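Local atomic coordinates of pyruvate kinase (Cryptosporidium parvum, PDB entry 4DRS), a protein that probably catalyses the last step of glycolysis, passing the phosphoryl group of phosphoenolpyruvate to ADP to give pyruvate and ATP. Residues A[57-63]-A[91-95]; A[132-138]-A[146-151]. All coordinates share one frame. Residue numbers count along the deposited sequence, not the author numbering.

Interaction 1: A[57-63]-A[91-95]; sequences NNVESLI and NIREA. With ACT (acetate ion), chain I.
A side-chain amide reaches across to the backbone just ahead of a helix: N91 ND2 donates to N57 O at 2.7 Å and 167°, with N91 in the m rotamer. N57 in turn holds T88, one turn earlier on the second helix, through OD1. N58 (chi1 p) is the N-cap of helix 59-68, its OD1 accepting from S61 OG at 2.8 Å. Residues 59-63 and 91-95 are helical, their axes 8.5 Å apart and crossing at -58°; V59 lies nearest N91 (CA-CA 5.1 Å) and I63 nearest A95 (5.2 Å). These helices follow barrel strands 47-51 and 72-76, packed side by side outside the TIM barrel. Small A95 permits the close approach: its CB lies 3.6 Å from L62 CB and 3.8 Å from I63 CG1. L62 (m, t) places CD1 4.0 Å from I92 CG1, while I92 packs on strands 72-76 and 105-109. R93, turned away from helix 59-68, gives NH2 to Y228 O and NH1 to an acetate O at 3.1 Å, the ion probably from the crystallisation liquor.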
loop_
_atom_site.group_PDB
_atom_site.type_symbol
_atom_site.label_atom_id
_atom_site.label_comp_id
_atom_site.label_asym_id
_atom_site.label_seq_id
_atom_site.Cartn_x
_atom_site.Cartn_y
_atom_site.Cartn_z
ATOM N N ASN A 57 -51.093 -7.001 -1.071
ATOM C CA ASN A 57 -51.720 -5.732 -1.409
ATOM C C ASN A 57 -52.443 -5.030 -0.251
ATOM O O ASN A 57 -52.717 -3.825 -0.326
ATOM C CB ASN A 57 -52.698 -5.934 -2.569
ATOM C CG ASN A 57 -53.226 -4.627 -3.111
ATOM O OD1 ASN A 57 -52.466 -3.691 -3.334
ATOM N ND2 ASN A 57 -54.531 -4.549 -3.312
ATOM N N ASN A 58 -52.762 -5.775 0.805
ATOM C CA ASN A 58 -53.517 -5.223 1.927
ATOM C C ASN A 58 -52.628 -4.587 3.000
ATOM O O ASN A 58 -51.435 -4.889 3.087
ATOM C CB ASN A 58 -54.450 -6.282 2.534
ATOM C CG ASN A 58 -53.696 -7.421 3.194
ATOM O OD1 ASN A 58 -52.903 -8.119 2.558
ATOM N ND2 ASN A 58 -53.950 -7.622 4.480
ATOM N N VAL A 59 -53.233 -3.709 3.805
ATOM C CA VAL A 59 -52.545 -2.943 4.850
ATOM C C VAL A 59 -51.741 -3.830 5.803
ATOM O O VAL A 59 -50.567 -3.562 6.069
ATOM C CB VAL A 59 -53.541 -2.073 5.660
ATOM C CG1 VAL A 59 -52.844 -1.376 6.822
ATOM C CG2 VAL A 59 -54.213 -1.045 4.764
ATOM N N GLU A 60 -52.379 -4.882 6.308
ATOM C CA GLU A 60 -51.744 -5.804 7.242
ATOM C C GLU A 60 -50.449 -6.395 6.678
ATOM O O GLU A 60 -49.425 -6.417 7.367
ATOM C CB GLU A 60 -52.718 -6.915 7.651
ATOM C CG GLU A 60 -52.272 -7.728 8.860
ATOM C CD GLU A 60 -52.046 -6.879 10.102
ATOM O OE1 GLU A 60 -52.931 -6.059 10.447
ATOM O OE2 GLU A 60 -50.980 -7.035 10.742
ATOM N N SER A 61 -50.501 -6.860 5.430
ATOM C CA SER A 61 -49.326 -7.416 4.757
ATOM C C SER A 61 -48.231 -6.376 4.542
ATOM O O SER A 61 -47.043 -6.677 4.678
ATOM C CB SER A 61 -49.704 -8.023 3.410
ATOM O OG SER A 61 -50.537 -9.149 3.576
ATOM N N LEU A 62 -48.637 -5.158 4.197
ATOM C CA LEU A 62 -47.687 -4.081 3.953
ATOM C C LEU A 62 -46.957 -3.654 5.232
ATOM O O LEU A 62 -45.756 -3.402 5.206
ATOM C CB LEU A 62 -48.376 -2.905 3.255
ATOM C CG LEU A 62 -48.705 -3.171 1.778
ATOM C CD1 LEU A 62 -49.800 -2.246 1.271
ATOM C CD2 LEU A 62 -47.459 -3.060 0.912
ATOM N N ILE A 63 -47.687 -3.600 6.343
ATOM C CA ILE A 63 -47.095 -3.364 7.657
ATOM C C ILE A 63 -46.050 -4.442 7.946
ATOM O O ILE A 63 -44.923 -4.133 8.360
ATOM C CB ILE A 63 -48.169 -3.347 8.765
ATOM C CG1 ILE A 63 -49.021 -2.079 8.667
ATOM C CG2 ILE A 63 -47.535 -3.454 10.145
ATOM C CD1 ILE A 63 -50.249 -2.103 9.551
ATOM N N ASN A 91 -53.135 1.826 0.413
ATOM C CA ASN A 91 -52.737 0.813 1.369
ATOM C C ASN A 91 -51.297 0.986 1.847
ATOM O O ASN A 91 -51.035 0.867 3.045
ATOM C CB ASN A 91 -52.967 -0.579 0.785
ATOM C CG ASN A 91 -54.444 -0.932 0.687
ATOM O OD1 ASN A 91 -55.309 -0.151 1.091
ATOM N ND2 ASN A 91 -54.737 -2.110 0.149
ATOM N N ILE A 92 -50.382 1.281 0.920
ATOM C CA ILE A 92 -48.980 1.550 1.266
ATOM C C ILE A 92 -48.891 2.715 2.253
ATOM O O ILE A 92 -48.230 2.611 3.288
ATOM C CB ILE A 92 -48.100 1.835 0.018
ATOM C CG1 ILE A 92 -47.991 0.587 -0.868
ATOM C CG2 ILE A 92 -46.705 2.298 0.434
ATOM C CD1 ILE A 92 -47.526 0.863 -2.286
ATOM N N ARG A 93 -49.583 3.807 1.933
ATOM C CA ARG A 93 -49.568 5.012 2.764
ATOM C C ARG A 93 -50.246 4.833 4.122
ATOM O O ARG A 93 -49.768 5.363 5.126
ATOM C CB ARG A 93 -50.130 6.213 1.996
ATOM C CG ARG A 93 -49.103 6.776 1.021
ATOM C CD ARG A 93 -49.645 7.863 0.113
ATOM N NE ARG A 93 -48.579 8.345 -0.759
ATOM C CZ ARG A 93 -48.755 9.069 -1.861
ATOM N NH1 ARG A 93 -49.971 9.412 -2.267
ATOM N NH2 ARG A 93 -47.703 9.449 -2.564
ATOM N N GLU A 94 -51.340 4.075 4.150
ATOM C CA GLU A 94 -52.010 3.738 5.403
ATOM C C GLU A 94 -51.090 2.877 6.272
ATOM O O GLU A 94 -50.956 3.120 7.476
ATOM C CB GLU A 94 -53.340 3.019 5.136
ATOM C CG GLU A 94 -54.133 2.692 6.397
ATOM C CD GLU A 94 -55.507 2.095 6.117
ATOM O OE1 GLU A 94 -56.030 2.257 4.987
ATOM O OE2 GLU A 94 -56.069 1.463 7.040
ATOM N N ALA A 95 -50.450 1.888 5.651
ATOM C CA ALA A 95 -49.500 1.026 6.343
ATOM C C ALA A 95 -48.316 1.823 6.881
ATOM O O ALA A 95 -47.840 1.555 7.986
ATOM C CB ALA A 95 -49.022 -0.090 5.431
HETATM C C ACT I . -53.356 10.135 -2.369
HETATM O O ACT I . -53.025 8.957 -2.097
HETATM O OXT ACT I . -52.638 10.888 -3.066
HETATM C CH3 ACT I . -54.657 10.666 -1.840
#

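Interaction 2: A[132-138]-A[146-151]; sequences QTLKITT and SECISC
I149 lies against two aliphatic neighbours, its CG1 3.8 Å from I136 CG1 and its CD1 4.2 Å from L134 CD2. I136 CG2 also meets C151 CB at 3.7 Å. Strands 133-137 and 148-150 run parallel, axes 4.6 Å apart at 32°, with K135 beside C148 (CA-CA 4.4 Å) and I136 beside I149 (5.0 Å). The ladder is staggered: K135 N donates to E147 O (2.8 Å), I149 N to K135 O (3.0 Å) and T137 N to I149 O (3.0 Å). A CA-H...O contact joins C148 CA to K135 O (3.3 Å). At the start, Q132 NE2 gives a weak hydrogen bond to S146 O (2.9 Å), while Q132 OE1 accepts from K129 N. In the B domain, the small beta domain inserted in the pyruvate kinase barrel, 148-150 is the outermost strand of the mixed sheet within this chain, and 133-137 lies between it and antiparallel 184-188. On the face opposite I136, extended K135 passes C148, CD to SG 3.8 Å, and makes a cation-pi contact with F184. Beta-branched residues suit the extended backbone. Edge strand 148-150 is thus fixed mainly by main-chain hydrogen bonds, with I136 and I149 packing apolar groups on one face and K135, C148 and T137 mixing polar and apolar ones on the other.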
loop_
_atom_site.group_PDB
_atom_site.type_symbol
_atom_site.label_atom_id
_atom_site.label_comp_id
_atom_site.label_asym_id
_atom_site.label_seq_id
_atom_site.Cartn_x
_atom_site.Cartn_y
_atom_site.Cartn_z
ATOM N N GLN A 132 -47.089 -28.104 -35.101
ATOM C CA GLN A 132 -48.316 -27.374 -35.426
ATOM C C GLN A 132 -47.996 -25.947 -35.875
ATOM O O GLN A 132 -46.984 -25.371 -35.466
ATOM C CB GLN A 132 -49.283 -27.364 -34.232
ATOM C CG GLN A 132 -48.946 -26.354 -33.143
ATOM C CD GLN A 132 -49.965 -26.325 -32.021
ATOM O OE1 GLN A 132 -50.003 -27.218 -31.174
ATOM N NE2 GLN A 132 -50.787 -25.282 -32.000
ATOM N N THR A 133 -48.855 -25.390 -36.724
ATOM C CA THR A 133 -48.675 -24.019 -37.197
ATOM C C THR A 133 -49.548 -23.057 -36.391
ATOM O O THR A 133 -50.777 -23.060 -36.515
ATOM C CB THR A 133 -48.954 -23.869 -38.712
ATOM O OG1 THR A 133 -50.348 -24.069 -38.975
ATOM C CG2 THR A 133 -48.128 -24.863 -39.526
ATOM N N LEU A 134 -48.900 -22.249 -35.554
ATOM C CA LEU A 134 -49.594 -21.277 -34.714
ATOM C C LEU A 134 -49.682 -19.910 -35.384
ATOM O O LEU A 134 -48.676 -19.364 -35.840
ATOM C CB LEU A 134 -48.905 -21.147 -33.349
ATOM C CG LEU A 134 -49.423 -20.065 -32.394
ATOM C CD1 LEU A 134 -50.712 -20.493 -31.699
ATOM C CD2 LEU A 134 -48.358 -19.696 -31.375
ATOM N N LYS A 135 -50.896 -19.369 -35.432
ATOM C CA LYS A 135 -51.148 -18.035 -35.966
ATOM C C LYS A 135 -51.089 -17.003 -34.838
ATOM O O LYS A 135 -51.470 -17.296 -33.701
ATOM C CB LYS A 135 -52.514 -17.999 -36.655
ATOM C CG LYS A 135 -52.821 -16.719 -37.418
ATOM C CD LYS A 135 -54.222 -16.762 -38.008
ATOM C CE LYS A 135 -54.588 -15.443 -38.669
ATOM N NZ LYS A 135 -55.962 -15.480 -39.243
ATOM N N ILE A 136 -50.595 -15.808 -35.155
ATOM C CA ILE A 136 -50.533 -14.707 -34.195
ATOM C C ILE A 136 -51.069 -13.430 -34.841
ATOM O O ILE A 136 -50.410 -12.833 -35.693
ATOM C CB ILE A 136 -49.095 -14.479 -33.659
ATOM C CG1 ILE A 136 -48.514 -15.772 -33.068
ATOM C CG2 ILE A 136 -49.083 -13.376 -32.607
ATOM C CD1 ILE A 136 -47.019 -15.739 -32.828
ATOM N N THR A 137 -52.273 -13.027 -34.438
ATOM C CA THR A 137 -52.906 -11.813 -34.962
ATOM C C THR A 137 -52.503 -10.578 -34.153
ATOM O O THR A 137 -52.078 -10.698 -33.003
ATOM C CB THR A 137 -54.449 -11.948 -35.021
ATOM O OG1 THR A 137 -55.026 -10.737 -35.528
ATOM C CG2 THR A 137 -55.032 -12.254 -33.641
ATOM N N THR A 138 -52.629 -9.402 -34.767
ATOM C CA THR A 138 -52.346 -8.130 -34.093
ATOM C C THR A 138 -53.630 -7.487 -33.559
ATOM O O THR A 138 -53.593 -6.428 -32.923
ATOM C CB THR A 138 -51.598 -7.136 -35.011
ATOM O OG1 THR A 138 -52.386 -6.863 -36.176
ATOM C CG2 THR A 138 -50.248 -7.698 -35.429
ATOM N N SER A 146 -55.807 -22.351 -29.213
ATOM C CA SER A 146 -54.581 -23.129 -29.381
ATOM C C SER A 146 -54.009 -22.997 -30.794
ATOM O O SER A 146 -52.960 -23.568 -31.106
ATOM C CB SER A 146 -54.858 -24.603 -29.068
ATOM O OG SER A 146 -53.666 -25.368 -29.068
ATOM N N GLU A 147 -54.703 -22.240 -31.641
ATOM C CA GLU A 147 -54.345 -22.122 -33.052
ATOM C C GLU A 147 -54.039 -20.679 -33.455
ATOM O O GLU A 147 -53.165 -20.438 -34.291
ATOM C CB GLU A 147 -55.467 -22.692 -33.930
ATOM C CG GLU A 147 -55.862 -24.125 -33.585
ATOM C CD GLU A 147 -57.290 -24.457 -33.982
ATOM O OE1 GLU A 147 -57.598 -24.430 -35.193
ATOM O OE2 GLU A 147 -58.100 -24.757 -33.079
ATOM N N CYS A 148 -54.755 -19.727 -32.859
ATOM C CA CYS A 148 -54.573 -18.309 -33.167
ATOM C C CYS A 148 -54.597 -17.443 -31.908
ATOM O O CYS A 148 -55.667 -17.121 -31.385
ATOM C CB CYS A 148 -55.637 -17.839 -34.167
ATOM S SG CYS A 148 -55.585 -16.073 -34.555
ATOM N N ILE A 149 -53.410 -17.076 -31.425
ATOM C CA ILE A 149 -53.281 -16.177 -30.272
ATOM C C ILE A 149 -53.168 -14.712 -30.703
ATOM O O ILE A 149 -53.036 -14.411 -31.894
ATOM C CB ILE A 149 -52.095 -16.552 -29.345
ATOM C CG1 ILE A 149 -50.760 -16.496 -30.102
ATOM C CG2 ILE A 149 -52.321 -17.918 -28.706
ATOM C CD1 ILE A 149 -49.545 -16.360 -29.206
ATOM N N SER A 150 -53.215 -13.814 -29.726
ATOM C CA SER A 150 -53.188 -12.381 -29.988
ATOM C C SER A 150 -51.843 -11.755 -29.617
ATOM O O SER A 150 -51.023 -12.376 -28.936
ATOM C CB SER A 150 -54.325 -11.692 -29.236
ATOM O OG SER A 150 -54.506 -10.372 -29.707
ATOM N N CYS A 151 -51.634 -10.520 -30.069
ATOM C CA CYS A 151 -50.380 -9.802 -29.865
ATOM C C CYS A 151 -50.641 -8.303 -29.713
ATOM O O CYS A 151 -51.465 -7.731 -30.434
ATOM C CB CYS A 151 -49.439 -10.066 -31.044
ATOM S SG CYS A 151 -47.811 -9.287 -30.953
#

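From the N terminus, the chain enters interaction 1 at helix 59-68, runs through barrel strand 72-76 and returns on helix 82-97, so the contact joins successive barrel helices across the intervening strand, closing a loop with 27 residues between the segments. Only after strand 105-109 does it leave for the small beta domain, where interaction 2 closes a tighter loop of seven residues without helix or strand. The two contacts follow in series, neither nested nor crossing, with centres 40 Å apart and nearest atoms about 27 Å apart. Interaction 1 joins neighbouring helices on the barrel's outside; interaction 2 adds the edge strand to the inserted domain's sheet. The chain then rejoins the barrel at helix 215-226, ahead of strand 232-235.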